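Long-range contact in calcium homeostasis modulator protein 5 (Homo sapiens, PDB 7D60), which forms undecameric, cone-shaped large-pore channels whose gating and ion conductance are likely regulated by membrane lipids: residues A[210-222]-A[269-282]. Numbering follows the deposited sequence.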
loop_
_atom_site.group_PDB
_atom_site.type_symbol
_atom_site.label_atom_id
_atom_site.label_comp_id
_atom_site.label_asym_id
_atom_site.label_seq_id
_atom_site.Cartn_x
_atom_site.Cartn_y
_atom_site.Cartn_z
ATOM N N LEU A 210 -20.606 10.052 51.381
ATOM C CA LEU A 210 -19.271 9.485 51.503
ATOM C C LEU A 210 -19.318 8.021 51.918
ATOM O O LEU A 210 -18.512 7.216 51.447
ATOM C CB LEU A 210 -18.459 10.307 52.499
ATOM C CG LEU A 210 -16.976 10.488 52.214
ATOM C CD1 LEU A 210 -16.778 11.093 50.850
ATOM C CD2 LEU A 210 -16.369 11.372 53.267
ATOM N N GLN A 211 -20.255 7.658 52.791
ATOM C CA GLN A 211 -20.394 6.267 53.194
ATOM C C GLN A 211 -21.008 5.423 52.088
ATOM O O GLN A 211 -20.731 4.225 52.001
ATOM C CB GLN A 211 -21.233 6.175 54.460
ATOM C CG GLN A 211 -21.013 4.920 55.241
ATOM C CD GLN A 211 -21.774 4.907 56.534
ATOM O OE1 GLN A 211 -22.453 5.868 56.874
ATOM N NE2 GLN A 211 -21.670 3.815 57.269
ATOM N N LEU A 212 -21.840 6.021 51.241
ATOM C CA LEU A 212 -22.388 5.306 50.097
ATOM C C LEU A 212 -21.341 5.057 49.027
ATOM O O LEU A 212 -21.471 4.104 48.258
ATOM C CB LEU A 212 -23.564 6.087 49.516
ATOM C CG LEU A 212 -24.457 5.405 48.484
ATOM C CD1 LEU A 212 -25.377 4.416 49.144
ATOM C CD2 LEU A 212 -25.242 6.436 47.726
ATOM N N SER A 213 -20.299 5.877 48.970
ATOM C CA SER A 213 -19.230 5.658 48.010
ATOM C C SER A 213 -18.299 4.536 48.440
ATOM O O SER A 213 -17.702 3.874 47.588
ATOM C CB SER A 213 -18.446 6.950 47.813
ATOM O OG SER A 213 -17.514 6.817 46.764
ATOM N N PHE A 214 -18.154 4.318 49.745
ATOM C CA PHE A 214 -17.395 3.176 50.233
ATOM C C PHE A 214 -18.182 1.884 50.100
ATOM O O PHE A 214 -17.599 0.838 49.813
ATOM C CB PHE A 214 -16.993 3.391 51.691
ATOM C CG PHE A 214 -16.292 2.219 52.293
ATOM C CD1 PHE A 214 -15.009 1.890 51.899
ATOM C CD2 PHE A 214 -16.919 1.427 53.232
ATOM C CE1 PHE A 214 -14.364 0.804 52.438
ATOM C CE2 PHE A 214 -16.279 0.339 53.763
ATOM C CZ PHE A 214 -15.000 0.030 53.370
ATOM N N TRP A 215 -19.496 1.952 50.315
ATOM C CA TRP A 215 -20.376 0.796 50.195
ATOM C C TRP A 215 -20.386 0.250 48.772
ATOM O O TRP A 215 -20.423 -0.966 48.569
ATOM C CB TRP A 215 -21.773 1.213 50.653
ATOM C CG TRP A 215 -22.819 0.160 50.834
ATOM C CD1 TRP A 215 -22.720 -1.169 50.570
ATOM C CD2 TRP A 215 -24.145 0.369 51.323
ATOM N NE1 TRP A 215 -23.899 -1.799 50.856
ATOM C CE2 TRP A 215 -24.791 -0.875 51.325
ATOM C CE3 TRP A 215 -24.848 1.492 51.760
ATOM C CZ2 TRP A 215 -26.103 -1.030 51.747
ATOM C CZ3 TRP A 215 -26.149 1.337 52.177
ATOM C CH2 TRP A 215 -26.763 0.088 52.166
ATOM N N LYS A 216 -20.323 1.124 47.774
ATOM C CA LYS A 216 -20.279 0.661 46.394
ATOM C C LYS A 216 -18.922 0.091 46.019
ATOM O O LYS A 216 -18.842 -0.768 45.139
ATOM C CB LYS A 216 -20.635 1.796 45.442
ATOM C CG LYS A 216 -22.103 2.120 45.391
ATOM C CD LYS A 216 -22.339 3.403 44.625
ATOM C CE LYS A 216 -23.802 3.802 44.647
ATOM N NZ LYS A 216 -24.699 2.623 44.752
ATOM N N THR A 217 -17.850 0.566 46.648
ATOM C CA THR A 217 -16.529 0.011 46.381
ATOM C C THR A 217 -16.373 -1.366 47.006
ATOM O O THR A 217 -15.727 -2.244 46.427
ATOM C CB THR A 217 -15.452 0.961 46.903
ATOM O OG1 THR A 217 -15.775 2.297 46.513
ATOM C CG2 THR A 217 -14.095 0.604 46.344
ATOM N N TYR A 218 -16.963 -1.577 48.183
ATOM C CA TYR A 218 -16.851 -2.869 48.845
ATOM C C TYR A 218 -17.665 -3.931 48.125
ATOM O O TYR A 218 -17.200 -5.060 47.955
ATOM C CB TYR A 218 -17.294 -2.764 50.301
ATOM C CG TYR A 218 -17.427 -4.110 50.956
ATOM C CD1 TYR A 218 -16.312 -4.893 51.197
ATOM C CD2 TYR A 218 -18.665 -4.617 51.304
ATOM C CE1 TYR A 218 -16.426 -6.131 51.778
ATOM C CE2 TYR A 218 -18.787 -5.853 51.889
ATOM C CZ TYR A 218 -17.663 -6.603 52.123
ATOM O OH TYR A 218 -17.777 -7.837 52.706
ATOM N N ALA A 219 -18.881 -3.592 47.697
ATOM C CA ALA A 219 -19.736 -4.558 47.023
ATOM C C ALA A 219 -19.217 -4.939 45.648
ATOM O O ALA A 219 -19.555 -6.015 45.152
ATOM C CB ALA A 219 -21.152 -4.009 46.898
ATOM N N GLN A 220 -18.401 -4.098 45.030
ATOM C CA GLN A 220 -17.857 -4.410 43.719
ATOM C C GLN A 220 -16.758 -5.452 43.787
ATOM O O GLN A 220 -16.660 -6.299 42.897
ATOM C CB GLN A 220 -17.320 -3.147 43.051
ATOM C CG GLN A 220 -17.325 -3.208 41.541
ATOM C CD GLN A 220 -16.047 -3.796 40.982
ATOM O OE1 GLN A 220 -14.952 -3.469 41.435
ATOM N NE2 GLN A 220 -16.182 -4.676 39.997
ATOM N N LYS A 221 -15.913 -5.408 44.808
ATOM C CA LYS A 221 -14.868 -6.411 44.887
ATOM C C LYS A 221 -15.032 -7.358 46.059
ATOM O O LYS A 221 -14.070 -8.034 46.423
ATOM C CB LYS A 221 -13.499 -5.758 44.940
ATOM C CG LYS A 221 -13.299 -4.806 46.056
ATOM C CD LYS A 221 -12.223 -3.859 45.640
ATOM C CE LYS A 221 -11.474 -3.383 46.830
ATOM N NZ LYS A 221 -10.330 -2.558 46.422
ATOM N N GLU A 222 -16.212 -7.422 46.661
ATOM C CA GLU A 222 -16.592 -8.662 47.310
ATOM C C GLU A 222 -17.012 -9.679 46.262
ATOM O O GLU A 222 -16.882 -10.883 46.481
ATOM C CB GLU A 222 -17.724 -8.427 48.303
ATOM C CG GLU A 222 -17.992 -9.602 49.216
ATOM C CD GLU A 222 -19.237 -9.426 50.042
ATOM O OE1 GLU A 222 -19.964 -8.440 49.819
ATOM O OE2 GLU A 222 -19.490 -10.266 50.924
ATOM N N HIS A 269 -30.279 -7.826 52.119
ATOM C CA HIS A 269 -29.519 -6.940 52.992
ATOM C C HIS A 269 -30.195 -5.582 53.125
ATOM O O HIS A 269 -30.482 -4.925 52.121
ATOM C CB HIS A 269 -28.098 -6.760 52.463
ATOM C CG HIS A 269 -27.270 -5.814 53.274
ATOM N ND1 HIS A 269 -27.247 -5.838 54.650
ATOM C CD2 HIS A 269 -26.441 -4.814 52.901
ATOM C CE1 HIS A 269 -26.438 -4.894 55.091
ATOM N NE2 HIS A 269 -25.934 -4.258 54.049
ATOM N N SER A 270 -30.422 -5.158 54.365
ATOM C CA SER A 270 -30.923 -3.825 54.676
ATOM C C SER A 270 -29.988 -3.174 55.682
ATOM O O SER A 270 -29.636 -3.792 56.689
ATOM C CB SER A 270 -32.340 -3.883 55.241
ATOM O OG SER A 270 -32.360 -4.599 56.461
ATOM N N PHE A 271 -29.603 -1.928 55.418
ATOM C CA PHE A 271 -28.626 -1.250 56.259
ATOM C C PHE A 271 -29.228 -0.846 57.599
ATOM O O PHE A 271 -30.386 -0.432 57.681
ATOM C CB PHE A 271 -28.078 -0.013 55.545
ATOM C CG PHE A 271 -26.838 0.554 56.177
ATOM C CD1 PHE A 271 -25.589 0.077 55.826
ATOM C CD2 PHE A 271 -26.919 1.571 57.119
ATOM C CE1 PHE A 271 -24.447 0.593 56.405
ATOM C CE2 PHE A 271 -25.780 2.088 57.705
ATOM C CZ PHE A 271 -24.544 1.598 57.344
ATOM N N HIS A 272 -28.421 -0.964 58.651
ATOM C CA HIS A 272 -28.743 -0.443 59.972
ATOM C C HIS A 272 -27.579 0.413 60.445
ATOM O O HIS A 272 -26.425 -0.017 60.382
ATOM C CB HIS A 272 -29.011 -1.566 60.972
ATOM C CG HIS A 272 -30.315 -2.264 60.753
ATOM N ND1 HIS A 272 -30.404 -3.619 60.523
ATOM C CD2 HIS A 272 -31.582 -1.792 60.726
ATOM C CE1 HIS A 272 -31.672 -3.953 60.363
ATOM N NE2 HIS A 272 -32.407 -2.864 60.483
ATOM N N GLN A 273 -27.880 1.621 60.916
ATOM C CA GLN A 273 -26.822 2.546 61.292
ATOM C C GLN A 273 -26.289 2.309 62.699
ATOM O O GLN A 273 -25.260 2.890 63.054
ATOM C CB GLN A 273 -27.313 3.988 61.155
ATOM C CG GLN A 273 -28.321 4.418 62.193
ATOM C CD GLN A 273 -29.195 5.556 61.708
ATOM O OE1 GLN A 273 -29.394 5.734 60.506
ATOM N NE2 GLN A 273 -29.713 6.340 62.642
ATOM N N SER A 274 -26.950 1.471 63.499
ATOM C CA SER A 274 -26.416 1.128 64.814
ATOM C C SER A 274 -25.214 0.199 64.690
ATOM O O SER A 274 -24.159 0.449 65.282
ATOM C CB SER A 274 -27.506 0.490 65.670
ATOM O OG SER A 274 -28.070 -0.632 65.017
ATOM N N GLN A 275 -25.358 -0.883 63.929
ATOM C CA GLN A 275 -24.258 -1.784 63.599
ATOM C C GLN A 275 -24.111 -1.765 62.088
ATOM O O GLN A 275 -24.937 -2.344 61.377
ATOM C CB GLN A 275 -24.527 -3.200 64.098
ATOM C CG GLN A 275 -24.924 -3.286 65.555
ATOM C CD GLN A 275 -26.423 -3.380 65.731
ATOM O OE1 GLN A 275 -27.142 -3.773 64.813
ATOM N NE2 GLN A 275 -26.906 -3.012 66.913
ATOM N N GLN A 276 -23.074 -1.102 61.591
ATOM C CA GLN A 276 -22.964 -0.844 60.160
ATOM C C GLN A 276 -22.268 -2.020 59.485
ATOM O O GLN A 276 -21.051 -2.189 59.586
ATOM C CB GLN A 276 -22.247 0.477 59.903
ATOM C CG GLN A 276 -21.076 0.784 60.817
ATOM C CD GLN A 276 -20.667 2.234 60.748
ATOM O OE1 GLN A 276 -21.458 3.093 60.372
ATOM N NE2 GLN A 276 -19.418 2.512 61.097
ATOM N N HIS A 277 -23.050 -2.839 58.795
ATOM C CA HIS A 277 -22.540 -3.920 57.968
ATOM C C HIS A 277 -22.828 -3.599 56.511
ATOM O O HIS A 277 -23.899 -3.086 56.186
ATOM C CB HIS A 277 -23.177 -5.251 58.353
ATOM C CG HIS A 277 -22.998 -5.611 59.791
ATOM N ND1 HIS A 277 -24.057 -5.770 60.656
ATOM C CD2 HIS A 277 -21.881 -5.845 60.518
ATOM C CE1 HIS A 277 -23.601 -6.086 61.853
ATOM N NE2 HIS A 277 -22.284 -6.136 61.796
ATOM N N TYR A 278 -21.877 -3.899 55.639
ATOM C CA TYR A 278 -21.963 -3.497 54.246
ATOM C C TYR A 278 -22.412 -4.615 53.319
ATOM O O TYR A 278 -22.555 -4.381 52.119
ATOM C CB TYR A 278 -20.620 -2.937 53.786
ATOM C CG TYR A 278 -20.226 -1.697 54.539
ATOM C CD1 TYR A 278 -20.839 -0.482 54.275
ATOM C CD2 TYR A 278 -19.261 -1.742 55.528
ATOM C CE1 TYR A 278 -20.493 0.651 54.969
ATOM C CE2 TYR A 278 -18.911 -0.617 56.225
ATOM C CZ TYR A 278 -19.530 0.576 55.942
ATOM O OH TYR A 278 -19.178 1.701 56.639
ATOM N N SER A 279 -22.636 -5.817 53.840
ATOM C CA SER A 279 -23.265 -6.893 53.089
ATOM C C SER A 279 -23.910 -7.835 54.086
ATOM O O SER A 279 -23.802 -7.652 55.298
ATOM C CB SER A 279 -22.269 -7.640 52.201
ATOM O OG SER A 279 -21.231 -8.213 52.964
ATOM N N THR A 280 -24.594 -8.847 53.563
ATOM C CA THR A 280 -25.142 -9.879 54.427
ATOM C C THR A 280 -24.120 -10.955 54.755
ATOM O O THR A 280 -24.322 -11.714 55.706
ATOM C CB THR A 280 -26.381 -10.504 53.789
ATOM O OG1 THR A 280 -26.897 -11.524 54.647
ATOM C CG2 THR A 280 -26.047 -11.096 52.451
ATOM N N LEU A 281 -23.027 -11.029 54.001
ATOM C CA LEU A 281 -21.909 -11.878 54.376
ATOM C C LEU A 281 -21.051 -11.230 55.451
ATOM O O LEU A 281 -20.456 -11.933 56.268
ATOM C CB LEU A 281 -21.063 -12.192 53.147
ATOM C CG LEU A 281 -20.030 -13.302 53.260
ATOM C CD1 LEU A 281 -20.682 -14.553 53.769
ATOM C CD2 LEU A 281 -19.418 -13.548 51.912
ATOM N N HIS A 282 -20.974 -9.901 55.459
ATOM C CA HIS A 282 -20.335 -9.180 56.554
ATOM C C HIS A 282 -21.113 -9.356 57.852
ATOM O O HIS A 282 -20.523 -9.414 58.933
ATOM C CB HIS A 282 -20.221 -7.703 56.173
ATOM C CG HIS A 282 -19.406 -6.870 57.114
ATOM N ND1 HIS A 282 -19.384 -5.497 57.046
ATOM C CD2 HIS A 282 -18.575 -7.206 58.127
ATOM C CE1 HIS A 282 -18.587 -5.021 57.982
ATOM N NE2 HIS A 282 -18.085 -6.038 58.655
#
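Trp215 and Tyr278 mark the closest backbone approach, their CA atoms 6.1 Å apart, where one flank of helix 209-246 meets the returning loop 269-279 and the start of helix 280-287. That closing helix is capped by Ser279, whose OG accepts from His282 N at 3.0 Å. The Tyr278 ring meets two aromatic residues of the long helix, one over its face and the other at its edge: Phe214 in a T-shaped pair, its CE2 over that face with the planes at 83°, and Trp215, whose five-membered ring turns a face to the Tyr278 edge at CD1. This placement follows from the Tyr278 first torsion, which sets CG beside the backbone N (chi1 -63°). Farther along the indole, Trp215 CH2 touches Phe271 CB at 3.6 Å, and Phe271 CD1 lies over an indole face toward its rim, the two rings inclined obliquely. Tyr218 packs CD2 against Tyr278 CB at 3.6 Å; its hydroxyl bonds to Asn241 of a neighbouring subunit. Glu222 brings OE1 and OE2 each to 3.4 Å from Ser279 OG, a weak contact in which either may be the acceptor. Beyond the rings, the extended Gln211 side chain brings NE2 to Tyr278 OH (3.3 Å, N-H...O 159°) and to Gln276 OE1 (3.2 Å, more bent), both weak bonds. Gln276 NE2 bonds to Pro257 O of the same neighbour. An alanine in place of Tyr278 would probably leave a gap beside the Phe214 edge and the indole face, and deprive Gln211 NE2 of its hydroxyl partner. The aromatic cluster joins the cytoplasmic helix to the C-terminal tail mainly through ring edges and faces, the hydrogen bonds between the two segments being weak, and the polar links from Tyr218 and Gln276 extend this joint into the neighbouring subunit.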